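Local structure of integrase (Enterobacteria phage lambda, 1AE9) at residues A[10-15]-A[118-123]; A[20-25]-A[107-112]; A[27-32]-A[80-85]. The protein integrates the phage genome into the host chromosome by site-specific recombination and, with excisionase, excises it, this chain being its catalytic domain. All coordinates share one frame; numbering follows the deposited sequence.

Helix 21-33 is common to contacts 2 and 3, and helix 106-120 to contacts 1 and 2, so the three together tie the first two helices of the catalytic domain to helices 79-90 and 106-120. Along the chain they are nested, contact 3 within contact 2 and contact 2 within contact 1. Two hydrogen bonds couple them: Tyr13 O of contact 1 takes Arg24 NE of contact 2 at 2.8 Å, and Tyr13 OH lies 2.9 Å from Glu28 OE2 of contact 3. Contacts 2 and 3, with centres 13 Å apart, both lie near the predicted active site: the side chains of Val109 and Leu29 lie about 11 and 12 Å from that of Arg36.

Contact 1 of 3, residues A[10-15]-A[118-123]; sequences LKIYQA and KASGLS
Apolar contact carries most of this junction between the end of helix 6-15 and the end of helix 106-120, with no hydrogen bond running from one segment to the other. At the tightest point the methyl group of Ala15 sits against the backbone of Ser120, CB to N 3.6 Å, and meets the methyl of Ala119, CB to CB 4.0 Å. The Ala15 and Ser120 CA atoms are 5.1 Å apart, a spacing that small side chains permit. Leu122 reaches back after the turn and splits its branches: CD1 meets Ile12 CG1 at 4.1 Å, while CD2 meets Lys11 CG at 3.9 Å, crossing both chains at about a right angle. Bent at chi2, Lys11 offers its CB and CG and carries its ammonium end away.

The polar element is local. Ser120 OG, held between backbone N and carbonyl carbon (chi1 75°), accepts from Leu122 N at 3.3 Å with an N-H...O angle of 158°, and is also hydrogen-bonded to Arg117 O. Gly121 leaves the helix with positive phi (80°), which brings Leu122 round to face helix 6-15. Ser120 OG and Leu122 N thus form an ST turn, and Leu122 then packs against helix 6-15.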
# COMPACT_ATOMS: atom_id res chain seq x y z
N LEU A 10 -3.22 22.84 13.95
CA LEU A 10 -3.78 23.99 13.24
C LEU A 10 -2.86 24.53 12.14
O LEU A 10 -3.34 25.00 11.10
CB LEU A 10 -4.18 25.10 14.24
CG LEU A 10 -5.39 24.75 15.12
CD1 LEU A 10 -5.63 25.83 16.17
CD2 LEU A 10 -6.63 24.58 14.26
N LYS A 11 -1.55 24.46 12.35
CA LYS A 11 -0.59 24.93 11.33
C LYS A 11 -0.69 24.01 10.10
O LYS A 11 -0.72 24.48 8.96
CB LYS A 11 0.84 24.93 11.87
CG LYS A 11 1.05 25.74 13.13
CD LYS A 11 0.64 27.20 12.95
CE LYS A 11 0.99 28.02 14.19
NZ LYS A 11 0.49 29.41 14.09
N ILE A 12 -0.75 22.71 10.35
CA ILE A 12 -0.86 21.72 9.28
C ILE A 12 -2.22 21.87 8.59
O ILE A 12 -2.31 21.79 7.35
CB ILE A 12 -0.71 20.28 9.83
CG1 ILE A 12 0.70 20.10 10.42
CG2 ILE A 12 -1.01 19.26 8.73
CD1 ILE A 12 0.94 18.76 11.11
N TYR A 13 -3.26 22.11 9.38
CA TYR A 13 -4.62 22.31 8.88
C TYR A 13 -4.61 23.49 7.90
O TYR A 13 -5.21 23.41 6.83
CB TYR A 13 -5.58 22.59 10.04
CG TYR A 13 -7.05 22.59 9.68
CD1 TYR A 13 -7.66 23.73 9.16
CD2 TYR A 13 -7.83 21.44 9.85
CE1 TYR A 13 -9.01 23.73 8.83
CE2 TYR A 13 -9.18 21.44 9.52
CZ TYR A 13 -9.76 22.58 9.00
OH TYR A 13 -11.09 22.58 8.65
N GLN A 14 -3.94 24.57 8.28
CA GLN A 14 -3.83 25.77 7.44
C GLN A 14 -3.11 25.39 6.15
O GLN A 14 -3.55 25.74 5.05
CB GLN A 14 -3.02 26.86 8.17
CG GLN A 14 -2.84 28.18 7.41
CD GLN A 14 -1.85 28.11 6.25
OE1 GLN A 14 -0.71 27.69 6.43
NE2 GLN A 14 -2.27 28.52 5.06
N ALA A 15 -1.99 24.68 6.30
CA ALA A 15 -1.17 24.26 5.17
C ALA A 15 -1.92 23.35 4.21
O ALA A 15 -1.56 23.26 3.04
CB ALA A 15 0.09 23.57 5.68
N LYS A 118 4.78 19.06 5.71
CA LYS A 118 5.97 19.71 5.16
C LYS A 118 5.65 21.14 4.75
O LYS A 118 6.43 22.06 5.04
CB LYS A 118 6.49 18.94 3.94
CG LYS A 118 7.14 17.62 4.26
CD LYS A 118 7.62 16.94 3.00
CE LYS A 118 8.22 15.60 3.31
NZ LYS A 118 8.71 14.96 2.08
N ALA A 119 4.50 21.34 4.12
CA ALA A 119 4.08 22.67 3.67
C ALA A 119 3.97 23.69 4.80
O ALA A 119 4.20 24.87 4.57
CB ALA A 119 2.76 22.58 2.91
N SER A 120 3.61 23.23 6.00
CA SER A 120 3.48 24.12 7.17
C SER A 120 4.83 24.69 7.60
O SER A 120 4.89 25.77 8.20
CB SER A 120 2.85 23.38 8.36
OG SER A 120 3.78 22.50 8.97
N GLY A 121 5.91 23.96 7.34
CA GLY A 121 7.21 24.45 7.72
C GLY A 121 7.56 24.24 9.18
O GLY A 121 8.53 24.83 9.67
N LEU A 122 6.79 23.43 9.89
CA LEU A 122 7.07 23.16 11.30
C LEU A 122 8.34 22.35 11.46
O LEU A 122 8.71 21.58 10.57
CB LEU A 122 5.92 22.37 11.93
CG LEU A 122 4.56 23.04 12.14
CD1 LEU A 122 3.57 21.99 12.60
CD2 LEU A 122 4.67 24.16 13.15
N SER A 123 9.02 22.53 12.59
CA SER A 123 10.24 21.78 12.89
C SER A 123 9.89 20.89 14.07
O SER A 123 9.11 21.29 14.93
CB SER A 123 11.39 22.71 13.27
OG SER A 123 11.60 23.68 12.26

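Contact 2 of 3, residues A[20-25]-A[107-112]; sequences PCWLRL and GTVSRY
Thr108 opens the contact from helix 106-120, which crosses helix 21-33 at -90° with the local axes 10.3 Å apart. Its CG2, anti to the backbone N, meets Trp22 CZ2 at 3.9 Å, and its carbonyl O lies at the edge of the indole near the ring plane; the hydroxyl turns to Ser105 OG instead. One residue on, Val109 presents CG2 to Trp22 CZ3 at 4.0 Å, while its other neighbours include Val37 and Cys41 of helix 37-42. Tyr112, a turn further, carries the largest share. The indole edge points at its phenol face in an offset edge-to-face pair, centroids 5.3 Å apart and planes at 76°, with Trp22 CH2 3.6 Å from Tyr112 CD2. Trp22 gets there through the crowded chi1 of 58°, with CG between backbone N and carbonyl carbon. On the CD1 side of the same phenol ring, Pro20 brings CD to 3.5 Å from Tyr112 CD1, and Pro20 CB also lies over one face of the indole. Leu23 CD2 finishes the contact against Tyr112 O, 3.5 Å away. No hydrogen bond spans the segments, so the chemistry is that of aromatic and aliphatic packing: the edge-to-face geometry sets weakly positive indole C-H groups against the phenol pi cloud, whose cation-pi partner Arg115 would probably polarise it further.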
# COMPACT_ATOMS: atom_id res chain seq x y z
N PRO A 20 -6.31 18.01 -1.15
CA PRO A 20 -7.66 17.62 -1.57
C PRO A 20 -8.62 17.94 -0.42
O PRO A 20 -8.24 17.86 0.75
CB PRO A 20 -7.53 16.11 -1.77
CG PRO A 20 -6.12 15.95 -2.21
CD PRO A 20 -5.37 16.88 -1.28
N CYS A 21 -9.86 18.27 -0.77
CA CYS A 21 -10.90 18.63 0.20
C CYS A 21 -11.08 17.63 1.35
O CYS A 21 -11.44 18.01 2.47
CB CYS A 21 -12.23 18.83 -0.54
SG CYS A 21 -12.62 17.51 -1.75
N TRP A 22 -10.82 16.35 1.09
CA TRP A 22 -10.97 15.33 2.12
C TRP A 22 -9.92 15.34 3.23
O TRP A 22 -10.17 14.80 4.31
CB TRP A 22 -11.08 13.93 1.50
CG TRP A 22 -9.90 13.52 0.63
CD1 TRP A 22 -9.86 13.49 -0.74
CD2 TRP A 22 -8.61 13.06 1.07
NE1 TRP A 22 -8.63 13.05 -1.18
CE2 TRP A 22 -7.84 12.78 -0.09
CE3 TRP A 22 -8.02 12.86 2.33
CZ2 TRP A 22 -6.53 12.30 -0.02
CZ3 TRP A 22 -6.71 12.39 2.40
CH2 TRP A 22 -5.98 12.11 1.23
N LEU A 23 -8.75 15.94 2.99
CA LEU A 23 -7.69 15.93 4.00
C LEU A 23 -8.10 16.59 5.31
O LEU A 23 -7.98 15.97 6.37
CB LEU A 23 -6.38 16.56 3.46
CG LEU A 23 -5.19 16.49 4.44
CD1 LEU A 23 -4.94 15.04 4.90
CD2 LEU A 23 -3.95 17.06 3.80
N ARG A 24 -8.58 17.83 5.26
CA ARG A 24 -9.00 18.53 6.46
C ARG A 24 -10.11 17.77 7.19
O ARG A 24 -10.11 17.70 8.43
CB ARG A 24 -9.48 19.95 6.13
CG ARG A 24 -8.33 20.92 5.86
CD ARG A 24 -8.84 22.32 5.58
NE ARG A 24 -7.76 23.31 5.57
CZ ARG A 24 -7.79 24.46 4.90
NH1 ARG A 24 -8.85 24.80 4.18
NH2 ARG A 24 -6.76 25.29 4.97
N LEU A 25 -11.03 17.19 6.43
CA LEU A 25 -12.14 16.44 7.01
C LEU A 25 -11.66 15.16 7.68
O LEU A 25 -12.13 14.80 8.76
CB LEU A 25 -13.20 16.16 5.95
CG LEU A 25 -13.86 17.44 5.42
CD1 LEU A 25 -14.69 17.15 4.17
CD2 LEU A 25 -14.72 18.07 6.50
N GLY A 107 -2.73 4.57 3.40
CA GLY A 107 -1.51 5.09 2.80
C GLY A 107 -1.70 6.43 2.14
O GLY A 107 -0.87 7.33 2.27
N THR A 108 -2.80 6.58 1.41
CA THR A 108 -3.10 7.82 0.72
C THR A 108 -3.34 8.96 1.72
O THR A 108 -2.81 10.06 1.56
CB THR A 108 -4.32 7.64 -0.20
OG1 THR A 108 -4.01 6.64 -1.18
CG2 THR A 108 -4.67 8.93 -0.90
N VAL A 109 -4.11 8.69 2.76
CA VAL A 109 -4.41 9.70 3.77
C VAL A 109 -3.12 10.15 4.45
O VAL A 109 -2.87 11.34 4.57
CB VAL A 109 -5.41 9.16 4.82
CG1 VAL A 109 -5.62 10.19 5.93
CG2 VAL A 109 -6.73 8.84 4.16
N SER A 110 -2.30 9.19 4.87
CA SER A 110 -1.03 9.49 5.53
C SER A 110 -0.10 10.31 4.63
O SER A 110 0.54 11.27 5.09
CB SER A 110 -0.32 8.20 5.93
OG SER A 110 -1.10 7.46 6.85
N ARG A 111 -0.05 9.93 3.36
CA ARG A 111 0.80 10.57 2.36
C ARG A 111 0.43 12.04 2.18
O ARG A 111 1.30 12.92 2.18
CB ARG A 111 0.67 9.83 1.03
CG ARG A 111 1.74 10.12 -0.01
CD ARG A 111 1.64 9.13 -1.18
NE ARG A 111 1.64 7.73 -0.71
CZ ARG A 111 0.76 6.79 -1.06
NH1 ARG A 111 -0.23 7.06 -1.91
NH2 ARG A 111 0.84 5.57 -0.53
N TYR A 112 -0.86 12.33 2.03
CA TYR A 112 -1.28 13.71 1.86
C TYR A 112 -1.08 14.54 3.14
O TYR A 112 -0.75 15.74 3.08
CB TYR A 112 -2.72 13.78 1.34
CG TYR A 112 -2.80 13.60 -0.16
CD1 TYR A 112 -2.70 14.70 -1.02
CD2 TYR A 112 -2.94 12.33 -0.73
CE1 TYR A 112 -2.74 14.54 -2.40
CE2 TYR A 112 -2.98 12.16 -2.11
CZ TYR A 112 -2.88 13.27 -2.94
OH TYR A 112 -2.93 13.11 -4.31

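Contact 3 of 3, residues A[27-32]-A[80-85]; sequences MELAVV and KETLDK
Glu28 and Lys85 cross at about a right angle, and their charged ends define the polar half of this helix pair, whose local axes approach to 9.9 Å and run roughly antiparallel, at 148°. Glu28 leaves helix 21-33 with CG anti to its carbonyl carbon and an extended chain (chi2 179°), which carries the carboxylate across to helix 79-90. Lys85, bent at chi2 and chi3, brings its ammonium back to it: NZ lies 3.0 Å from Glu28 OE1, which receives it on its syn lone pair, and makes a second, weak bond of 3.3 Å to Glu28 OE2. The salt bridge is therefore forked but lopsided.

Thr82, one turn before Lys85, meets Glu28 obliquely. Its OG1 stands 2.9 Å from Glu28 OE1 and also lies within hydrogen-bonding reach of Ser78 O. Its CG2, anti to the backbone N, touches Leu29 CD1 at 3.9 Å. Leu29 CD1 in turn meets Leu83 CD2 at 4.0 Å, these two leucines crossing at about a right angle. Glu28 is buried, and the nearby Lys85 ammonium, together with the hydrogen bond between Tyr13 OH and Glu28 OE2, would be expected to favour the ionised carboxylate.

Around the pair, Ile77 of strand 77-78 packs on Glu28 and Thr82. Tyr9 of helix 6-15 touches Glu28 and Met27, while Leu134 of helix 133-145 packs on Met27, Ala30 and Val31. Helix 21-33 thus has helices 79-90, 6-15 and 133-145 and strand 77-78 around it, the Glu28-Lys85 salt bridge and the Leu29-Leu83 contact being among its links to helix 79-90.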
# COMPACT_ATOMS: atom_id res chain seq x y z
N MET A 27 -8.71 14.77 8.94
CA MET A 27 -7.98 15.24 10.13
C MET A 27 -8.95 15.48 11.28
O MET A 27 -8.72 15.02 12.41
CB MET A 27 -7.19 16.53 9.83
CG MET A 27 -5.90 16.30 9.04
SD MET A 27 -5.09 17.82 8.51
CE MET A 27 -4.59 18.50 10.14
N GLU A 28 -10.04 16.18 11.00
CA GLU A 28 -11.04 16.47 12.02
C GLU A 28 -11.66 15.18 12.56
O GLU A 28 -11.78 15.01 13.78
CB GLU A 28 -12.13 17.36 11.45
CG GLU A 28 -11.68 18.77 11.18
CD GLU A 28 -12.77 19.64 10.59
OE1 GLU A 28 -13.84 19.12 10.21
OE2 GLU A 28 -12.56 20.87 10.49
N LEU A 29 -12.01 14.27 11.66
CA LEU A 29 -12.62 13.01 12.06
C LEU A 29 -11.66 12.16 12.90
O LEU A 29 -12.08 11.49 13.85
CB LEU A 29 -13.10 12.24 10.81
CG LEU A 29 -14.35 11.38 10.96
CD1 LEU A 29 -15.56 12.25 11.32
CD2 LEU A 29 -14.61 10.62 9.66
N ALA A 30 -10.37 12.22 12.60
CA ALA A 30 -9.38 11.47 13.35
C ALA A 30 -9.28 11.96 14.80
O ALA A 30 -9.16 11.15 15.72
CB ALA A 30 -8.02 11.58 12.67
N VAL A 31 -9.31 13.28 14.98
CA VAL A 31 -9.21 13.86 16.32
C VAL A 31 -10.49 13.73 17.14
O VAL A 31 -10.44 13.39 18.31
CB VAL A 31 -8.75 15.36 16.27
CG1 VAL A 31 -8.73 15.97 17.68
CG2 VAL A 31 -7.35 15.46 15.65
N VAL A 32 -11.65 13.94 16.52
CA VAL A 32 -12.90 13.84 17.27
C VAL A 32 -13.38 12.41 17.56
O VAL A 32 -14.12 12.19 18.51
CB VAL A 32 -14.02 14.72 16.62
CG1 VAL A 32 -14.63 14.04 15.41
CG2 VAL A 32 -15.08 15.07 17.64
N LYS A 80 -20.66 16.26 14.56
CA LYS A 80 -21.84 16.40 13.70
C LYS A 80 -21.55 17.31 12.52
O LYS A 80 -21.89 16.98 11.38
CB LYS A 80 -23.04 16.92 14.50
N GLU A 81 -20.91 18.45 12.79
CA GLU A 81 -20.57 19.43 11.75
C GLU A 81 -19.62 18.81 10.72
O GLU A 81 -19.78 19.03 9.52
CB GLU A 81 -19.87 20.64 12.37
CG GLU A 81 -20.66 21.32 13.46
CD GLU A 81 -21.57 22.40 12.93
OE1 GLU A 81 -21.07 23.52 12.71
OE2 GLU A 81 -22.77 22.11 12.74
N THR A 82 -18.62 18.08 11.21
CA THR A 82 -17.64 17.42 10.35
C THR A 82 -18.34 16.38 9.47
O THR A 82 -18.13 16.35 8.26
CB THR A 82 -16.53 16.75 11.18
OG1 THR A 82 -15.79 17.77 11.87
CG2 THR A 82 -15.58 15.97 10.28
N LEU A 83 -19.21 15.57 10.07
CA LEU A 83 -19.95 14.55 9.32
C LEU A 83 -20.83 15.21 8.27
O LEU A 83 -20.94 14.72 7.14
CB LEU A 83 -20.79 13.69 10.25
CG LEU A 83 -20.02 12.71 11.15
CD1 LEU A 83 -20.97 12.07 12.14
CD2 LEU A 83 -19.33 11.65 10.30
N ASP A 84 -21.45 16.34 8.62
CA ASP A 84 -22.29 17.07 7.67
C ASP A 84 -21.45 17.50 6.48
O ASP A 84 -21.86 17.34 5.32
CB ASP A 84 -22.94 18.30 8.31
CG ASP A 84 -24.11 17.94 9.21
OD1 ASP A 84 -24.45 16.74 9.33
OD2 ASP A 84 -24.69 18.87 9.81
N LYS A 85 -20.26 18.02 6.77
CA LYS A 85 -19.34 18.46 5.72
C LYS A 85 -18.90 17.28 4.85
O LYS A 85 -18.82 17.40 3.63
CB LYS A 85 -18.14 19.18 6.34
CG LYS A 85 -18.46 20.59 6.86
CD LYS A 85 -17.75 20.93 8.18
CE LYS A 85 -16.23 20.94 8.06
NZ LYS A 85 -15.59 21.34 9.35